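Local coordinates for protein BfpC (Escherichia coli, PDB 3VHJ) that probably serves as an inner-membrane component of the type IV pilus assembly machinery, represented here by its cytoplasmic N-terminal domain, at residues G7-L21 and V60-L74. The protein carries 1 engineered substitution. Residues are numbered along the deposited sequence; the frame is centred on the assembly and turned at random.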
ATOM      1  N   GLY A   7      -8.893   5.669   4.196  1.00 19.00           N
ATOM      2  CA  GLY A   7      -7.472   5.432   4.359  1.00 16.28           C
ATOM      3  C   GLY A   7      -7.026   4.640   5.575  1.00 17.19           C
ATOM      4  O   GLY A   7      -5.823   4.503   5.807  1.00 16.01           O
ATOM      5  N   VAL A   8      -7.963   4.117   6.357  1.00 16.41           N
ATOM      6  CA  VAL A   8      -7.577   3.353   7.540  1.00 16.45           C
ATOM      7  C   VAL A   8      -8.170   1.953   7.539  1.00 18.26           C
ATOM      8  O   VAL A   8      -9.385   1.778   7.582  1.00 17.50           O
ATOM      9  CB  VAL A   8      -7.996   4.084   8.839  1.00 17.57           C
ATOM     10  CG1 VAL A   8      -7.562   3.286  10.059  1.00 17.42           C
ATOM     11  CG2 VAL A   8      -7.366   5.466   8.877  1.00 19.33           C
ATOM     12  N   ALA A   9      -7.302   0.950   7.504  1.00 17.36           N
ATOM     13  CA  ALA A   9      -7.768  -0.426   7.496  1.00 17.73           C
ATOM     14  C   ALA A   9      -7.555  -1.084   8.848  1.00 18.57           C
ATOM     15  O   ALA A   9      -6.650  -0.715   9.594  1.00 18.29           O
ATOM     16  CB  ALA A   9      -7.036  -1.216   6.411  1.00 15.47           C
ATOM     17  N   VAL A  10      -8.408  -2.050   9.164  1.00 19.12           N
ATOM     18  CA  VAL A  10      -8.285  -2.795  10.408  1.00 21.29           C
ATOM     19  C   VAL A  10      -7.976  -4.239  10.040  1.00 22.42           C
ATOM     20  O   VAL A  10      -8.661  -4.843   9.217  1.00 22.84           O
ATOM     21  CB  VAL A  10      -9.592  -2.792  11.240  1.00 22.47           C
ATOM     22  CG1 VAL A  10      -9.432  -3.703  12.456  1.00 23.13           C
ATOM     23  CG2 VAL A  10      -9.931  -1.387  11.689  1.00 21.00           C
ATOM     24  N   ILE A  11      -6.918  -4.776  10.631  1.00 24.12           N
ATOM     25  CA  ILE A  11      -6.535  -6.158  10.397  1.00 25.57           C
ATOM     26  C   ILE A  11      -6.275  -6.714  11.783  1.00 26.28           C
ATOM     27  O   ILE A  11      -5.250  -6.426  12.393  1.00 25.64           O
ATOM     28  CB  ILE A  11      -5.259  -6.262   9.539  1.00 26.24           C
ATOM     29  CG1 ILE A  11      -5.492  -5.592   8.184  1.00 28.29           C
ATOM     30  CG2 ILE A  11      -4.886  -7.727   9.335  1.00 28.25           C
ATOM     31  CD1 ILE A  11      -4.234  -5.421   7.359  1.00 30.82           C
ATOM     32  N   GLY A  12      -7.224  -7.493  12.287  1.00 28.08           N
ATOM     33  CA  GLY A  12      -7.075  -8.047  13.617  1.00 28.32           C
ATOM     34  C   GLY A  12      -7.218  -6.935  14.640  1.00 28.02           C
ATOM     35  O   GLY A  12      -8.206  -6.201  14.633  1.00 27.81           O
ATOM     36  N   SER A  13      -6.229  -6.798  15.514  1.00 28.98           N
ATOM     37  CA  SER A  13      -6.271  -5.758  16.537  1.00 30.26           C
ATOM     38  C   SER A  13      -5.425  -4.559  16.135  1.00 29.23           C
ATOM     39  O   SER A  13      -5.154  -3.685  16.958  1.00 29.12           O
ATOM     40  CB  SER A  13      -5.756  -6.305  17.873  1.00 32.26           C
ATOM     41  OG  SER A  13      -4.367  -6.597  17.807  1.00 35.97           O
ATOM     42  N   LYS A  14      -5.010  -4.510  14.872  1.00 27.38           N
ATOM     43  CA  LYS A  14      -4.170  -3.410  14.406  1.00 24.79           C
ATOM     44  C   LYS A  14      -4.836  -2.528  13.358  1.00 23.48           C
ATOM     45  O   LYS A  14      -5.649  -2.988  12.559  1.00 22.42           O
ATOM     46  CB  LYS A  14      -2.860  -3.953  13.827  1.00 26.47           C
ATOM     47  CG  LYS A  14      -2.070  -4.867  14.757  1.00 31.05           C
ATOM     48  CD  LYS A  14      -1.566  -4.139  15.990  1.00 33.76           C
ATOM     49  CE  LYS A  14      -0.752  -5.081  16.871  1.00 37.33           C
ATOM     50  NZ  LYS A  14      -0.294  -4.437  18.136  1.00 38.51           N
ATOM     51  N   GLN A  15      -4.474  -1.254  13.372  1.00 20.32           N
ATOM     52  CA  GLN A  15      -5.002  -0.291  12.417  1.00 19.39           C
ATOM     53  C   GLN A  15      -3.832   0.144  11.544  1.00 19.98           C
ATOM     54  O   GLN A  15      -2.719   0.336  12.041  1.00 19.34           O
ATOM     55  CB  GLN A  15      -5.622   0.898  13.159  1.00 19.45           C
ATOM     56  CG  GLN A  15      -6.953   0.536  13.829  1.00 18.95           C
ATOM     57  CD  GLN A  15      -7.495   1.625  14.739  1.00 22.38           C
ATOM     58  OE1 GLN A  15      -8.556   1.462  15.352  1.00 24.34           O
ATOM     59  NE2 GLN A  15      -6.772   2.732  14.841  1.00 17.13           N
ATOM     60  N   TYR A  16      -4.082   0.279  10.246  1.00 17.26           N
ATOM     61  CA  TYR A  16      -3.038   0.659   9.305  1.00 18.26           C
ATOM     62  C   TYR A  16      -3.506   1.707   8.319  1.00 18.54           C
ATOM     63  O   TYR A  16      -4.667   1.711   7.905  1.00 16.91           O
ATOM     64  CB  TYR A  16      -2.601  -0.543   8.481  1.00 18.76           C
ATOM     65  CG  TYR A  16      -2.067  -1.702   9.275  1.00 18.88           C
ATOM     66  CD1 TYR A  16      -0.719  -1.777   9.605  1.00 20.08           C
ATOM     67  CD2 TYR A  16      -2.903  -2.747   9.662  1.00 20.23           C
ATOM     68  CE1 TYR A  16      -0.207  -2.872  10.295  1.00 21.93           C
ATOM     69  CE2 TYR A  16      -2.401  -3.846  10.357  1.00 20.98           C
ATOM     70  CZ  TYR A  16      -1.052  -3.901  10.666  1.00 22.79           C
ATOM     71  OH  TYR A  16      -0.536  -4.992  11.326  1.00 24.27           O
ATOM     72  N   ALA A  17      -2.580   2.574   7.927  1.00 17.23           N
ATOM     73  CA  ALA A  17      -2.868   3.599   6.943  1.00 16.55           C
ATOM     74  C   ALA A  17      -2.737   2.907   5.591  1.00 16.09           C
ATOM     75  O   ALA A  17      -1.707   2.296   5.303  1.00 16.87           O
ATOM     76  CB  ALA A  17      -1.846   4.733   7.053  1.00 16.24           C
ATOM     77  N   VAL A  18      -3.787   2.980   4.775  1.00 15.72           N
ATOM     78  CA  VAL A  18      -3.770   2.383   3.445  1.00 13.73           C
ATOM     79  C   VAL A  18      -4.164   3.449   2.421  1.00 14.84           C
ATOM     80  O   VAL A  18      -4.589   4.544   2.787  1.00 15.26           O
ATOM     81  CB  VAL A  18      -4.757   1.174   3.340  1.00 14.36           C
ATOM     82  CG1 VAL A  18      -4.315   0.061   4.278  1.00 13.08           C
ATOM     83  CG2 VAL A  18      -6.174   1.616   3.690  1.00 15.12           C
ATOM     84  N   ASN A  19      -4.022   3.123   1.141  1.00 15.23           N
ATOM     85  CA  ASN A  19      -4.351   4.051   0.062  1.00 16.52           C
ATOM     86  C   ASN A  19      -3.454   5.281   0.088  1.00 16.29           C
ATOM     87  O   ASN A  19      -3.911   6.404  -0.118  1.00 15.91           O
ATOM     88  CB  ASN A  19      -5.812   4.497   0.144  1.00 18.20           C
ATOM     89  CG  ASN A  19      -6.315   5.066  -1.167  1.00 21.81           C
ATOM     90  OD1 ASN A  19      -6.578   4.329  -2.112  1.00 24.35           O
ATOM     91  ND2 ASN A  19      -6.439   6.385  -1.233  1.00 29.12           N
ATOM     92  N   LEU A  20      -2.172   5.068   0.355  1.00 15.86           N
ATOM     93  CA  LEU A  20      -1.211   6.162   0.373  1.00 16.47           C
ATOM     94  C   LEU A  20      -0.658   6.331  -1.037  1.00 16.28           C
ATOM     95  O   LEU A  20      -0.783   5.436  -1.869  1.00 17.03           O
ATOM     96  CB  LEU A  20      -0.060   5.838   1.325  1.00 17.23           C
ATOM     97  CG  LEU A  20      -0.425   5.714   2.806  1.00 19.32           C
ATOM     98  CD1 LEU A  20       0.550   4.786   3.487  1.00 23.36           C
ATOM     99  CD2 LEU A  20      -0.411   7.087   3.452  1.00 20.46           C
ATOM    100  N   LEU A  21      -0.067   7.487  -1.312  1.00 14.96           N
ATOM    101  CA  LEU A  21       0.536   7.733  -2.615  1.00 16.44           C
ATOM    102  C   LEU A  21       2.004   7.370  -2.464  1.00 17.43           C
ATOM    103  O   LEU A  21       2.736   8.054  -1.758  1.00 17.64           O
ATOM    104  CB  LEU A  21       0.422   9.208  -2.997  1.00 18.71           C
ATOM    105  CG  LEU A  21       1.083   9.634  -4.315  1.00 20.07           C
ATOM    106  CD1 LEU A  21       0.443   8.894  -5.480  1.00 24.65           C
ATOM    107  CD2 LEU A  21       0.925  11.137  -4.494  1.00 23.31           C
ATOM    108  N   VAL A  60       2.938   9.235   0.782  1.00 16.91           N
ATOM    109  CA  VAL A  60       2.371  10.533   1.132  1.00 17.45           C
ATOM    110  C   VAL A  60       0.920  10.291   1.536  1.00 18.29           C
ATOM    111  O   VAL A  60       0.164   9.666   0.793  1.00 18.68           O
ATOM    112  CB  VAL A  60       2.442  11.523  -0.056  1.00 16.12           C
ATOM    113  CG1 VAL A  60       1.614  12.769   0.242  1.00 15.23           C
ATOM    114  CG2 VAL A  60       3.894  11.934  -0.285  1.00 16.44           C
ATOM    115  N   GLY A  61       0.546  10.770   2.721  1.00 18.26           N
ATOM    116  CA  GLY A  61      -0.807  10.571   3.209  1.00 18.99           C
ATOM    117  C   GLY A  61      -1.812  11.630   2.794  1.00 20.05           C
ATOM    118  O   GLY A  61      -1.448  12.715   2.336  1.00 21.76           O
ATOM    119  N   ASP A  62      -3.088  11.301   2.954  1.00 19.10           N
ATOM    120  CA  ASP A  62      -4.176  12.211   2.611  1.00 20.01           C
ATOM    121  C   ASP A  62      -5.101  12.339   3.811  1.00 19.22           C
ATOM    122  O   ASP A  62      -5.883  11.435   4.093  1.00 19.09           O
ATOM    123  CB  ASP A  62      -4.972  11.672   1.426  1.00 20.97           C
ATOM    124  CG  ASP A  62      -6.111  12.598   1.018  1.00 23.15           C
ATOM    125  OD1 ASP A  62      -6.335  13.623   1.702  1.00 21.87           O
ATOM    126  OD2 ASP A  62      -6.781  12.294   0.013  1.00 23.39           O
ATOM    127  N   LYS A  63      -5.012  13.458   4.517  1.00 19.82           N
ATOM    128  CA  LYS A  63      -5.854  13.675   5.687  1.00 21.39           C
ATOM    129  C   LYS A  63      -7.347  13.613   5.378  1.00 21.55           C
ATOM    130  O   LYS A  63      -8.151  13.371   6.272  1.00 21.58           O
ATOM    131  CB  LYS A  63      -5.537  15.027   6.328  1.00 25.35           C
ATOM    132  CG  LYS A  63      -4.146  15.118   6.934  1.00 30.04           C
ATOM    133  CD  LYS A  63      -3.956  16.444   7.652  1.00 36.06           C
ATOM    134  CE  LYS A  63      -2.572  16.559   8.264  1.00 36.12           C
ATOM    135  NZ  LYS A  63      -2.454  17.828   9.039  1.00 42.55           N
ATOM    136  N   ASN A  64      -7.723  13.837   4.125  1.00 21.06           N
ATOM    137  CA  ASN A  64      -9.137  13.812   3.772  1.00 22.70           C
ATOM    138  C   ASN A  64      -9.766  12.431   3.851  1.00 22.64           C
ATOM    139  O   ASN A  64     -10.989  12.311   3.910  1.00 21.69           O
ATOM    140  CB  ASN A  64      -9.360  14.406   2.381  1.00 25.65           C
ATOM    141  CG  ASN A  64      -9.139  15.907   2.351  1.00 28.19           C
ATOM    142  OD1 ASN A  64      -9.416  16.603   3.327  1.00 30.07           O
ATOM    143  ND2 ASN A  64      -8.655  16.413   1.226  1.00 30.47           N
ATOM    144  N   ILE A  65      -8.941  11.388   3.848  1.00 21.30           N
ATOM    145  CA  ILE A  65      -9.473  10.042   3.951  1.00 19.54           C
ATOM    146  C   ILE A  65      -9.085   9.393   5.281  1.00 19.79           C
ATOM    147  O   ILE A  65      -9.060   8.172   5.405  1.00 19.70           O
ATOM    148  CB  ILE A  65      -9.042   9.144   2.750  1.00 20.22           C
ATOM    149  CG1 ILE A  65      -7.529   8.930   2.744  1.00 18.18           C
ATOM    150  CG2 ILE A  65      -9.476   9.801   1.430  1.00 18.72           C
ATOM    151  CD1 ILE A  65      -7.074   7.971   1.655  1.00 17.22           C
ATOM    152  N   GLY A  66      -8.778  10.228   6.275  1.00 20.12           N
ATOM    153  CA  GLY A  66      -8.467   9.722   7.602  1.00 18.27           C
ATOM    154  C   GLY A  66      -7.024   9.552   8.029  1.00 17.01           C
ATOM    155  O   GLY A  66      -6.768   9.165   9.168  1.00 16.34           O
ATOM    156  N   HIS A  67      -6.078   9.827   7.140  1.00 17.56           N
ATOM    157  CA  HIS A  67      -4.668   9.675   7.497  1.00 18.52           C
ATOM    158  C   HIS A  67      -4.260  10.672   8.569  1.00 19.13           C
ATOM    159  O   HIS A  67      -4.676  11.821   8.545  1.00 19.36           O
ATOM    160  CB  HIS A  67      -3.796   9.833   6.251  1.00 15.88           C
ATOM    161  CG  HIS A  67      -3.935   8.695   5.288  1.00 15.32           C
ATOM    162  ND1 HIS A  67      -3.628   8.808   3.950  1.00 15.51           N
ATOM    163  CD2 HIS A  67      -4.329   7.415   5.479  1.00 14.39           C
ATOM    164  CE1 HIS A  67      -3.829   7.645   3.356  1.00 16.01           C
ATOM    165  NE2 HIS A  67      -4.254   6.781   4.261  1.00 14.60           N
ATOM    166  N   LYS A  68      -3.449  10.216   9.518  1.00 19.30           N
ATOM    167  CA  LYS A  68      -2.993  11.063  10.612  1.00 22.09           C
ATOM    168  C   LYS A  68      -1.603  10.623  11.051  1.00 21.90           C
ATOM    169  O   LYS A  68      -1.221   9.468  10.862  1.00 19.47           O
ATOM    170  CB  LYS A  68      -3.949  10.959  11.808  1.00 25.65           C
ATOM    171  CG  LYS A  68      -5.284  11.680  11.638  1.00 30.72           C
ATOM    172  CD  LYS A  68      -6.269  11.312  12.754  1.00 33.44           C
ATOM    173  CE  LYS A  68      -5.736  11.647  14.146  1.00 34.80           C
ATOM    174  NZ  LYS A  68      -5.659  13.112  14.400  1.00 35.19           N
ATOM    175  N   ARG A  69      -0.853  11.554  11.631  1.00 22.47           N
ATOM    176  CA  ARG A  69       0.486  11.260  12.118  1.00 23.74           C
ATOM    177  C   ARG A  69       0.402  10.075  13.083  1.00 22.53           C
ATOM    178  O   ARG A  69      -0.567   9.942  13.828  1.00 23.20           O
ATOM    179  CB  ARG A  69       1.056  12.483  12.851  1.00 26.66           C
ATOM    180  CG  ARG A  69       2.475  12.297  13.349  1.00 34.09           C
ATOM    181  CD  ARG A  69       2.932  13.436  14.261  1.00 40.10           C
ATOM    182  NE  ARG A  69       4.234  13.140  14.867  1.00 46.65           N
ATOM    183  CZ  ARG A  69       5.395  13.149  14.213  1.00 47.27           C
ATOM    184  NH1 ARG A  69       5.439  13.445  12.923  1.00 48.45           N
ATOM    185  NH2 ARG A  69       6.516  12.845  14.850  1.00 49.29           N
ATOM    186  N   GLY A  70       1.407   9.206  13.054  1.00 23.00           N
ATOM    187  CA  GLY A  70       1.424   8.069  13.956  1.00 21.75           C
ATOM    188  C   GLY A  70       0.841   6.764  13.446  1.00 21.26           C
ATOM    189  O   GLY A  70       1.041   5.722  14.066  1.00 19.52           O
ATOM    190  N   GLN A  71       0.113   6.794  12.335  1.00 19.30           N
ATOM    191  CA  GLN A  71      -0.461   5.555  11.815  1.00 19.50           C
ATOM    192  C   GLN A  71       0.604   4.759  11.087  1.00 17.86           C
ATOM    193  O   GLN A  71       1.408   5.319  10.339  1.00 17.98           O
ATOM    194  CB  GLN A  71      -1.609   5.839  10.841  1.00 17.31           C
ATOM    195  CG  GLN A  71      -2.794   6.541  11.458  1.00 18.10           C
ATOM    196  CD  GLN A  71      -3.776   7.025  10.413  1.00 18.53           C
ATOM    197  OE1 GLN A  71      -3.418   7.208   9.251  1.00 17.45           O
ATOM    198  NE2 GLN A  71      -5.017   7.255  10.825  1.00 17.23           N
ATOM    199  N   VAL A  72       0.619   3.452  11.319  1.00 17.47           N
ATOM    200  CA  VAL A  72       1.567   2.574  10.646  1.00 18.28           C
ATOM    201  C   VAL A  72       1.009   2.296   9.258  1.00 17.86           C
ATOM    202  O   VAL A  72      -0.160   1.927   9.124  1.00 17.32           O
ATOM    203  CB  VAL A  72       1.709   1.221  11.377  1.00 20.41           C
ATOM    204  CG1 VAL A  72       2.689   0.323  10.627  1.00 19.81           C
ATOM    205  CG2 VAL A  72       2.164   1.450  12.816  1.00 22.68           C
ATOM    206  N   THR A  73       1.826   2.481   8.226  1.00 17.47           N
ATOM    207  CA  THR A  73       1.365   2.218   6.870  1.00 18.22           C
ATOM    208  C   THR A  73       1.421   0.707   6.654  1.00 19.17           C
ATOM    209  O   THR A  73       2.414   0.046   6.990  1.00 18.65           O
ATOM    210  CB  THR A  73       2.235   2.934   5.817  1.00 19.98           C
ATOM    211  OG1 THR A  73       3.533   2.331   5.766  1.00 20.03           O
ATOM    212  CG2 THR A  73       2.379   4.416   6.174  1.00 19.08           C
ATOM    213  N   LEU A  74       0.339   0.165   6.111  1.00 16.89           N
ATOM    214  CA  LEU A  74       0.240  -1.265   5.877  1.00 18.42           C
ATOM    215  C   LEU A  74       1.371  -1.816   5.018  1.00 19.07           C
ATOM    216  O   LEU A  74       2.034  -2.777   5.403  1.00 18.39           O
ATOM    217  CB  LEU A  74      -1.101  -1.602   5.218  1.00 17.29           C
ATOM    218  CG  LEU A  74      -1.258  -3.079   4.842  1.00 17.69           C
ATOM    219  CD1 LEU A  74      -1.196  -3.929   6.105  1.00 18.03           C
ATOM    220  CD2 LEU A  74      -2.568  -3.294   4.105  1.00 17.01           C
TER
HETATM  221  O   HOH W   1      -1.423   2.439  13.225  1.00 19.07           O
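His67 turns the edge of its ring to backbone carbonyls of 7-21, where the β-hairpin 8-11/14-17, closed by a type II' turn from Ile11 to Lys14, meets the largely irregular segment 60-74 in this cytoplasmic domain. Its NE2 donates to Val18 O at 2.7 Å, the acceptor lying in the ring plane though the N-H...O angle is only 144°. The two ring faces are covered from opposite sides: Leu20 CD2 sits 3.8 Å from the ring centroid in a CH-pi contact, and Ile65 CG1, of the histidine's own segment, lies over the other face, near the rim. A second bond, from Asp62 N to His67 ND1, almost straight at 178°, fixes the ring's rotation together with the first, and is consistent with the tautomer protonated on NE2.

Leu74 packs at the hairpin end of the contact. With CG anti to the backbone N (chi1 176°), its CD1 stands over one face of the Tyr16 ring, 4.0 Å from the centroid, and also meets Ile11 CD1, while its CB packs on Val18 CG1. Parallel pairing of Ala17 with Thr73 holds this end in register: Ala17 N donates to Val72 O and Leu74 N to Ala17 O. Beside it, a water bridges Gln15 O and Val72 N. An antiparallel hydrogen-bonded pair, Leu21 with Val60, ties the chains together again in a second sheet.

Farther out, Asp110 accepts from the backbone N atoms of Asn19 and Leu20, anchoring the segment beyond the hairpin to strand 107-113. The turn 66-71 is braced by Gln71: its OE1 receives Lys68 N from above the side-chain carbonyl plane. Gln71 NE2 donates to Gly66 O at 3.1 Å, and the same Gln71 NE2 lies 3.5 Å from Val8 CG2.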